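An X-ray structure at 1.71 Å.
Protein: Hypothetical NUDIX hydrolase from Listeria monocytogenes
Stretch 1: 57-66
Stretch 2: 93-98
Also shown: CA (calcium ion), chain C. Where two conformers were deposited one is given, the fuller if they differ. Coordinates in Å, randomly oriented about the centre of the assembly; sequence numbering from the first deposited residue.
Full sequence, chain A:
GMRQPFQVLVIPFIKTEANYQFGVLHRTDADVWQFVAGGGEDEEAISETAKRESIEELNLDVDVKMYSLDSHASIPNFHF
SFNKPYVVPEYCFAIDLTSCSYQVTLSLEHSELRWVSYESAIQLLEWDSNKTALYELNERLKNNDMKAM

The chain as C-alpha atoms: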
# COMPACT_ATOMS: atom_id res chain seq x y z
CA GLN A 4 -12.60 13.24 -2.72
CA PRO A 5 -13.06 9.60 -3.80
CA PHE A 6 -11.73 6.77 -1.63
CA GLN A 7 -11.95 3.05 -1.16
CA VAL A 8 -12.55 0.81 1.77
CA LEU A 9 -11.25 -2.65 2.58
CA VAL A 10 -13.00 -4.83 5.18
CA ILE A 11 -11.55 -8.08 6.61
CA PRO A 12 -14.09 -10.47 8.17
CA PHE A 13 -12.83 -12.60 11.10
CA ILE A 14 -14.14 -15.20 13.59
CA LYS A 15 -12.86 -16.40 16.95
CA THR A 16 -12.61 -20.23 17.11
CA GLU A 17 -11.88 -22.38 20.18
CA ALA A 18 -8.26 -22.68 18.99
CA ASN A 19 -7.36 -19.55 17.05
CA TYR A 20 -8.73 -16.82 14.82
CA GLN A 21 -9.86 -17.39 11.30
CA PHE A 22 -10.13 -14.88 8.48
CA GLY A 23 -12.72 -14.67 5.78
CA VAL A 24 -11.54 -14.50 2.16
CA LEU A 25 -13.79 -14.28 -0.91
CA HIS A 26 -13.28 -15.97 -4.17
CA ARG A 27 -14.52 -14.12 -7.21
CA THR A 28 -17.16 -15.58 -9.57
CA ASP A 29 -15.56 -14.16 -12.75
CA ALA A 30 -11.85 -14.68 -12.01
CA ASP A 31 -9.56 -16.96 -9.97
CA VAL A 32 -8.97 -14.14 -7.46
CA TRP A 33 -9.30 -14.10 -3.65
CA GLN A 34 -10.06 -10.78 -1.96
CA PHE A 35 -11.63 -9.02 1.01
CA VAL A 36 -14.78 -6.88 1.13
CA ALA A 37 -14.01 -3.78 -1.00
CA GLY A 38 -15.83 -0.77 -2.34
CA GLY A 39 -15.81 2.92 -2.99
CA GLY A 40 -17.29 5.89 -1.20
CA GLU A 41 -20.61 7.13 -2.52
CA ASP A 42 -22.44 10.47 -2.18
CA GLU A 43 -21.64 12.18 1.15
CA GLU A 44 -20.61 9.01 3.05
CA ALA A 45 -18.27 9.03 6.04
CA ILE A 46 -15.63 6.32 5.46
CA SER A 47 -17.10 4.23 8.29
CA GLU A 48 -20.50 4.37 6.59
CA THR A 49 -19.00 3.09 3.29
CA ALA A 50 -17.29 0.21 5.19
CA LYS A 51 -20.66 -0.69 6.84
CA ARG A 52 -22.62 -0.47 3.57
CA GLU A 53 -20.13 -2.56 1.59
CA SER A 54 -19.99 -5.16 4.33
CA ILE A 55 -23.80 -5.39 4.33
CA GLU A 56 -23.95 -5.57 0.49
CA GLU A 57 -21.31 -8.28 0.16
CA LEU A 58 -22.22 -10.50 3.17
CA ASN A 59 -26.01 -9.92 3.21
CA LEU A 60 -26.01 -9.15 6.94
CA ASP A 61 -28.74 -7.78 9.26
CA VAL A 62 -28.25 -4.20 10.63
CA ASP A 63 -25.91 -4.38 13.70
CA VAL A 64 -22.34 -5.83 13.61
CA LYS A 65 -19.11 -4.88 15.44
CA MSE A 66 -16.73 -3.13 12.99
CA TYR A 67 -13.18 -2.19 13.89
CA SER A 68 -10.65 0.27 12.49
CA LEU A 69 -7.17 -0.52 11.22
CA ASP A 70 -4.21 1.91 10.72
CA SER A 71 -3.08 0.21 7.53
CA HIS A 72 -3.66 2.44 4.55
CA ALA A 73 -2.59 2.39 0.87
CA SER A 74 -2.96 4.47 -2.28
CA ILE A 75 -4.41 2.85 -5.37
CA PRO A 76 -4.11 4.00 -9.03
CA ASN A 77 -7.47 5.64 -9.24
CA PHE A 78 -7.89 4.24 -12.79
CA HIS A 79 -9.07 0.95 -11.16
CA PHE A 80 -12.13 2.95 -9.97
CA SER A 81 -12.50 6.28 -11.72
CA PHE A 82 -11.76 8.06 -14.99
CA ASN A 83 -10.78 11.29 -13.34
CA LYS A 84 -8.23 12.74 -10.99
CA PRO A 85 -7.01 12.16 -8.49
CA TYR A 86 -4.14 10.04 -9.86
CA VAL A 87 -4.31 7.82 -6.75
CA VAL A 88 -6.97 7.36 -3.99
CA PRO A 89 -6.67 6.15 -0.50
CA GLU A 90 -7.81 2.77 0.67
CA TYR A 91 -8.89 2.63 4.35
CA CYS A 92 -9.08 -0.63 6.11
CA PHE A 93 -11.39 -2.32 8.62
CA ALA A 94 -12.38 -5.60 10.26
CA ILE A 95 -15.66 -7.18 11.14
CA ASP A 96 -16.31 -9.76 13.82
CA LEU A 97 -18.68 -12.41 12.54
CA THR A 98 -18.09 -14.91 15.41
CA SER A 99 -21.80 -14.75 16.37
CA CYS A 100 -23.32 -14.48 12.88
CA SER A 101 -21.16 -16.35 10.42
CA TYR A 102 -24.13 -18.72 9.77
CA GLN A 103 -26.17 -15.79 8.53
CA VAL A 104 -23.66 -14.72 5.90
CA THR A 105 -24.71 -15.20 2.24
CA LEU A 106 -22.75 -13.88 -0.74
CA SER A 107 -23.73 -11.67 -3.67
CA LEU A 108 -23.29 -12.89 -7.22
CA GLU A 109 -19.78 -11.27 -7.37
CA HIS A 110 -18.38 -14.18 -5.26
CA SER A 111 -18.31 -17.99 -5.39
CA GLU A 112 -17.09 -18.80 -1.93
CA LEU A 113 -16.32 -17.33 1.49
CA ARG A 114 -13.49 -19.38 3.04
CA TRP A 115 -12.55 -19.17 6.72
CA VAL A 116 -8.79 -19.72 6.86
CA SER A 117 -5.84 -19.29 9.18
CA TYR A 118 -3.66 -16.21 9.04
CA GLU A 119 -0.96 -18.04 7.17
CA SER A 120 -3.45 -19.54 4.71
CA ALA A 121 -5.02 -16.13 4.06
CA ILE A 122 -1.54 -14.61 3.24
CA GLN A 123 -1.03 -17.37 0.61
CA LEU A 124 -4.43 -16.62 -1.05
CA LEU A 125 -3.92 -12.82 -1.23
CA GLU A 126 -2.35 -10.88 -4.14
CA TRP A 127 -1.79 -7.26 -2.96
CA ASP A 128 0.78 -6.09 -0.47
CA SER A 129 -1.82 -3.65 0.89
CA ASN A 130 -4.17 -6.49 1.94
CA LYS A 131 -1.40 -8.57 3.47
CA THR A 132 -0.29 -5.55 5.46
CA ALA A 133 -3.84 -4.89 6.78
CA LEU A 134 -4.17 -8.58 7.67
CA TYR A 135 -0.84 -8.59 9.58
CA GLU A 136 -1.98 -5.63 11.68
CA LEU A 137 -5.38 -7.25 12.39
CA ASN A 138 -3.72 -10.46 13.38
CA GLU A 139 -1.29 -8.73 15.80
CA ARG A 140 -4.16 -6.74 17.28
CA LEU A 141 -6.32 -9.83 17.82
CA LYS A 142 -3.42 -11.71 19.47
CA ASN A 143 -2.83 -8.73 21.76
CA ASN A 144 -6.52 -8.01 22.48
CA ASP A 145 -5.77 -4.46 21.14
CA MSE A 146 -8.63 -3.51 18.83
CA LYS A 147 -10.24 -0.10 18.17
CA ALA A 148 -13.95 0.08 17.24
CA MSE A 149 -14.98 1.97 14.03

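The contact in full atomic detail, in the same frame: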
# COMPACT_ATOMS: atom_id res chain seq x y z
N GLU A 57 -22.03 -7.08 0.59
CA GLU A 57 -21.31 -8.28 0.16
C GLU A 57 -21.62 -9.53 0.96
O GLU A 57 -21.49 -10.64 0.42
CB GLU A 57 -19.80 -8.01 0.13
CG GLU A 57 -19.40 -6.94 -0.88
CD GLU A 57 -17.92 -6.94 -1.19
OE1 GLU A 57 -17.26 -7.99 -0.96
OE2 GLU A 57 -17.40 -5.90 -1.64
N LEU A 58 -21.97 -9.38 2.24
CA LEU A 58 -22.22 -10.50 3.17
C LEU A 58 -23.69 -10.72 3.56
O LEU A 58 -24.02 -11.66 4.29
CB LEU A 58 -21.30 -10.33 4.43
CG LEU A 58 -19.86 -10.07 4.10
CD1 LEU A 58 -19.05 -9.84 5.38
CD2 LEU A 58 -19.24 -11.22 3.33
N ASN A 59 -24.57 -9.90 2.99
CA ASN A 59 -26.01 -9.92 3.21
C ASN A 59 -26.39 -10.04 4.69
O ASN A 59 -27.11 -10.95 5.10
CB ASN A 59 -26.66 -10.97 2.31
CG ASN A 59 -26.63 -10.55 0.86
OD1 ASN A 59 -27.30 -9.60 0.46
ND2 ASN A 59 -25.80 -11.20 0.07
N LEU A 60 -25.88 -9.11 5.47
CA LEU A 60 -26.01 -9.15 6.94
C LEU A 60 -27.18 -8.29 7.42
O LEU A 60 -27.49 -7.29 6.81
CB LEU A 60 -24.77 -8.56 7.62
CG LEU A 60 -23.35 -9.01 7.32
CD1 LEU A 60 -22.34 -7.99 7.88
CD2 LEU A 60 -23.11 -10.40 7.90
N ASP A 61 -27.78 -8.66 8.56
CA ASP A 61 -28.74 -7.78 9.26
C ASP A 61 -28.07 -6.41 9.59
O ASP A 61 -26.99 -6.11 9.09
CB ASP A 61 -29.27 -8.47 10.52
CG ASP A 61 -28.17 -8.79 11.53
OD1 ASP A 61 -27.93 -10.00 11.78
OD2 ASP A 61 -27.54 -7.85 12.06
N VAL A 62 -28.69 -5.60 10.45
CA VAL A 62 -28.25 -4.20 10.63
C VAL A 62 -27.05 -3.93 11.58
O VAL A 62 -26.28 -2.99 11.33
CB VAL A 62 -29.42 -3.28 11.08
CG1 VAL A 62 -30.64 -3.50 10.19
CG2 VAL A 62 -29.78 -3.52 12.55
N ASP A 63 -26.87 -4.73 12.63
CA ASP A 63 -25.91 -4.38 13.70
C ASP A 63 -24.75 -5.38 13.92
O ASP A 63 -24.92 -6.44 14.54
CB ASP A 63 -26.68 -4.16 15.01
CG ASP A 63 -26.01 -3.15 15.94
OD1 ASP A 63 -24.89 -2.69 15.64
OD2 ASP A 63 -26.62 -2.81 16.98
N VAL A 64 -23.56 -5.01 13.45
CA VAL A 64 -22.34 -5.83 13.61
C VAL A 64 -21.16 -4.99 14.11
O VAL A 64 -21.03 -3.82 13.75
CB VAL A 64 -21.95 -6.51 12.28
CG1 VAL A 64 -21.85 -5.46 11.17
CG2 VAL A 64 -20.66 -7.32 12.45
N LYS A 65 -20.29 -5.59 14.93
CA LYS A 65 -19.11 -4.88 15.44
C LYS A 65 -18.02 -4.73 14.35
O LYS A 65 -17.48 -5.73 13.86
CB LYS A 65 -18.55 -5.58 16.68
N MSE A 66 -17.78 -3.48 13.94
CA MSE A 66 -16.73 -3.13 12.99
C MSE A 66 -15.59 -2.55 13.77
O MSE A 66 -15.79 -2.01 14.87
CB MSE A 66 -17.24 -2.10 11.97
CG MSE A 66 -16.92 -2.53 10.54
SE MSE A 66 -18.58 -2.60 9.45
CE MSE A 66 -19.66 -3.60 10.75
N PHE A 93 -10.56 -2.00 7.45
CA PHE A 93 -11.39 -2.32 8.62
C PHE A 93 -11.49 -3.81 8.87
O PHE A 93 -11.11 -4.59 8.04
CB PHE A 93 -12.84 -1.77 8.45
CG PHE A 93 -12.93 -0.31 8.23
CD1 PHE A 93 -12.68 0.24 7.00
CD2 PHE A 93 -13.24 0.54 9.28
CE1 PHE A 93 -12.76 1.60 6.80
CE2 PHE A 93 -13.33 1.93 9.07
CZ PHE A 93 -13.03 2.44 7.85
N ALA A 94 -12.14 -4.20 9.96
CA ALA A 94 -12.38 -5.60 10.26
C ALA A 94 -13.72 -5.81 10.91
O ALA A 94 -14.23 -4.92 11.56
CB ALA A 94 -11.28 -6.13 11.14
N ILE A 95 -14.36 -6.94 10.63
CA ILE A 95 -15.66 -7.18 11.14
C ILE A 95 -15.68 -8.51 11.81
O ILE A 95 -15.24 -9.50 11.21
CB ILE A 95 -16.72 -7.01 9.99
CG1 ILE A 95 -18.16 -7.27 10.48
CG2 ILE A 95 -16.41 -7.88 8.75
CD1 ILE A 95 -19.16 -6.71 9.49
N ASP A 96 -16.20 -8.52 13.05
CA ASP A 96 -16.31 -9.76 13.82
C ASP A 96 -17.59 -10.47 13.49
O ASP A 96 -18.67 -10.01 13.88
CB ASP A 96 -16.23 -9.44 15.34
CG ASP A 96 -16.05 -10.67 16.23
OD1 ASP A 96 -16.17 -11.83 15.74
OD2 ASP A 96 -15.75 -10.48 17.45
N LEU A 97 -17.50 -11.63 12.83
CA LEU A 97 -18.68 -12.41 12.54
C LEU A 97 -18.75 -13.70 13.36
O LEU A 97 -19.45 -14.63 12.95
CB LEU A 97 -18.76 -12.73 11.07
CG LEU A 97 -18.60 -11.54 10.08
CD1 LEU A 97 -18.51 -12.04 8.64
CD2 LEU A 97 -19.73 -10.55 10.22
N THR A 98 -18.10 -13.73 14.53
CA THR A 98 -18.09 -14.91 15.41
C THR A 98 -19.53 -15.36 15.76
O THR A 98 -19.85 -16.57 15.76
CB THR A 98 -17.29 -14.65 16.70
OG1 THR A 98 -15.97 -14.20 16.37
CG2 THR A 98 -17.22 -15.93 17.58
CA CA C . -18.12 -3.85 -3.16
O HOH W 1 -20.11 -3.32 -3.76
O HOH W 2 -16.70 -2.94 -5.23

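Residues 93-96 form the end of a strand that begins earlier in the chain, and residues 97 and 98 continue beyond it. Stretch 1 starts in the last turn of a helix, leaves it at Asn59, which has positive phi, and runs through a loop to Met66. The two stretches bury 381 Å² between them, counting both sides.

Phe93 adds little. Its CA-to-CB bond points toward stretch 1, but the closest approach of its side chain is 4.6 Å, from Phe93 CB to Met66 CG.

Ala94 takes part through its backbone. Its CA-to-CB bond points away from stretch 1. Its carbonyl faces the other chain segment, and Ala94 O lies 3.4 Å from Met66 CA in a CA-H...O contact.

Ile95 pairs with Met66 in an antiparallel bridge of the non-hydrogen-bonded type. Their CA atoms are 4.6 Å apart, Ile95 CA to Met66 CA. In such a pair the two residues do not hydrogen-bond to each other, and their side chains lie on the same face of the sheet. Here the side chains meet: Met66 CE, the methyl carbon of a selenomethionine, is 3.4 Å from Ile95 CD1. The Ile95 side chain is t at both chi1 and chi2, so it is extended, and its end comes nearer to stretch 1. It also meets Val64, with Val64 CG2 3.2 Å from Ile95 CG1, a tight approach for two carbons. Leu60 CD1 lies 3.8 Å from Ile95 CD1. Ile95 has the largest area covered by the other stretch.

Asp96 supplies the one hydrogen bond between the stretches. Asp96 N donates to Lys65 O at 3.2 Å, and the angle of 166° is nearly straight. The same carbonyl receives a CA-H...O contact, Ile95 CA to Lys65 O, at 3.6 Å. The Asp96 carboxylate is used within its own stretch. Asp96 OD1 accepts from Thr98 N at 3.0 Å and from Thr98 OG1 at a very short 2.5 Å.

Leu97 carries the apolar contact past the strand. Its CA-to-CB bond points sideways, but its end comes nearer to stretch 1. Leu97 CD1 is 4.0 Å from Leu58 CD1. Leu97 CD2 is 4.1 Å from Leu60 CD2 and 4.0 Å from Val64 CG2. One leucine thus touches both the helix end and the loop.

Thr98 does not reach stretch 1. Glu57 has no contact with stretch 2 either; its OE2 binds the calcium ion, CA, at 2.6 Å.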